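Cellulase (Rhodothermus marinus, PDB 3B7M) probably hydrolyses internal beta-1,4-glucosidic bonds of cellulose as a family 12 endoglucanase, engineered on its active surface for activity at moderate temperature. Local coordinates at residues G17-S22 with I62-P67. Numbering follows the deposited sequence.
Sequences GRYTVS and IQFAIP
I62, F64 and Y19 bury the most surface where strands 19-22 and 61-65 run antiparallel. Two backbone hydrogen bonds join T20 and Q63: T20 N donates to Q63 O at 3.0 Å, and Q63 N reaches T20 O at 2.8 Å, nearly along the C=O axis. I62 carries CG1 anti to its backbone N (chi1 180°), which lays CG1 3.7 Å from Y19 CB; its CD1 rests against V21 CG2. The backbone sets F64 CB 3.7 Å from Y19 CD1, at the edge of the tyrosine ring, and CG anti to N carries the phenyl ring out to R18; the two rings meet obliquely, planes 74° apart. Over F64 lies the guanidinium of R18, stacked flat with planes at 25° and CZ 3.8 Å from F64 CE1. The extended R18 chain is steadied by Y19, whose OH accepts a hydrogen bond from NE in the guanidinium plane, while NH2 donates to V213 O. An alanine in place of Y19 would probably loosen the R18–F64 stack, since the hydroxyl holding NE and the ring edge against F64 CB would be gone. One water bridges R18 O and A65 N; another, beside the T20–Q63 pair, links T20 OG1 with Q63 NE2. R18 and Y19 form a classic bulge opposite V14 of edge strand 11-14; strand 189-199 flanks 61-65, its Q194 NE2 bonded to Q63 OE1, and from the second jelly-roll sheet F211 and V215 pack against I62 and F64, F211 also meeting Y19 edge-to-face and V213 N bonding its OH.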
# COMPACT_ATOMS: atom_id res chain seq x y z
N GLY A 17 11.21 13.46 9.08
CA GLY A 17 11.53 12.13 9.57
C GLY A 17 10.33 11.21 9.75
O GLY A 17 10.49 10.05 10.15
N ARG A 18 9.13 11.71 9.47
CA ARG A 18 7.92 10.94 9.74
C ARG A 18 7.72 9.76 8.77
O ARG A 18 7.23 8.72 9.18
CB ARG A 18 6.68 11.84 9.77
CG ARG A 18 5.49 11.16 10.41
CD ARG A 18 4.28 12.08 10.42
NE ARG A 18 3.04 11.39 10.75
CZ ARG A 18 2.67 11.01 11.97
NH1 ARG A 18 3.47 11.23 13.01
NH2 ARG A 18 1.51 10.40 12.15
N TYR A 19 8.08 9.95 7.50
CA TYR A 19 7.83 8.93 6.48
C TYR A 19 9.10 8.61 5.70
O TYR A 19 10.07 9.37 5.74
CB TYR A 19 6.75 9.40 5.48
CG TYR A 19 5.48 9.92 6.11
CD1 TYR A 19 4.70 9.10 6.91
CD2 TYR A 19 5.05 11.23 5.88
CE1 TYR A 19 3.52 9.57 7.48
CE2 TYR A 19 3.87 11.72 6.47
CZ TYR A 19 3.11 10.88 7.26
OH TYR A 19 1.95 11.33 7.87
N THR A 20 9.08 7.48 5.01
CA THR A 20 10.17 7.11 4.12
C THR A 20 9.59 6.86 2.73
O THR A 20 8.50 6.30 2.60
CB THR A 20 10.93 5.86 4.63
OG1 THR A 20 10.02 4.77 4.79
CG2 THR A 20 11.60 6.15 5.98
N VAL A 21 10.31 7.30 1.70
CA VAL A 21 9.89 7.10 0.33
C VAL A 21 10.89 6.17 -0.32
O VAL A 21 12.10 6.42 -0.24
CB VAL A 21 9.78 8.44 -0.44
CG1 VAL A 21 9.51 8.20 -1.91
CG2 VAL A 21 8.69 9.30 0.17
N SER A 22 10.40 5.09 -0.93
CA SER A 22 11.27 4.07 -1.51
C SER A 22 10.95 3.76 -2.96
O SER A 22 9.79 3.68 -3.35
CB SER A 22 11.19 2.76 -0.71
OG SER A 22 11.41 3.01 0.67
N ILE A 62 5.29 5.45 -0.24
CA ILE A 62 5.60 6.22 0.96
C ILE A 62 5.08 5.44 2.17
O ILE A 62 3.96 4.92 2.14
CB ILE A 62 5.03 7.67 0.89
CG1 ILE A 62 5.37 8.45 2.17
CG2 ILE A 62 3.53 7.66 0.55
CD1 ILE A 62 5.22 9.99 2.01
N GLN A 63 5.90 5.36 3.21
CA GLN A 63 5.62 4.47 4.34
C GLN A 63 5.65 5.22 5.66
O GLN A 63 6.52 6.06 5.86
CB GLN A 63 6.68 3.34 4.39
CG GLN A 63 6.52 2.41 5.57
CD GLN A 63 7.68 1.45 5.76
OE1 GLN A 63 7.58 0.27 5.43
NE2 GLN A 63 8.78 1.94 6.33
N PHE A 64 4.70 4.90 6.54
CA PHE A 64 4.74 5.29 7.95
C PHE A 64 4.99 4.02 8.76
O PHE A 64 4.16 3.10 8.73
CB PHE A 64 3.42 5.97 8.38
CG PHE A 64 3.35 6.31 9.86
CD1 PHE A 64 4.23 7.24 10.42
CD2 PHE A 64 2.39 5.73 10.69
CE1 PHE A 64 4.17 7.56 11.79
CE2 PHE A 64 2.32 6.04 12.06
CZ PHE A 64 3.21 6.95 12.61
N ALA A 65 6.14 3.96 9.42
CA ALA A 65 6.45 2.85 10.32
C ALA A 65 5.91 3.24 11.68
O ALA A 65 6.13 4.36 12.13
CB ALA A 65 7.94 2.60 10.38
N ILE A 66 5.15 2.34 12.31
CA ILE A 66 4.61 2.62 13.63
C ILE A 66 5.79 2.80 14.61
O ILE A 66 6.67 1.95 14.67
CB ILE A 66 3.60 1.53 14.11
CG1 ILE A 66 2.53 1.23 13.04
CG2 ILE A 66 2.95 1.90 15.45
CD1 ILE A 66 1.62 2.38 12.64
N PRO A 67 5.82 3.93 15.33
CA PRO A 67 6.98 4.27 16.17
C PRO A 67 7.16 3.34 17.37
O PRO A 67 8.29 2.95 17.67
CB PRO A 67 6.69 5.70 16.62
CG PRO A 67 5.53 6.17 15.82
CD PRO A 67 4.77 4.96 15.42
O HOH W 1 8.10 6.31 9.12
O HOH W 2 9.20 4.38 7.23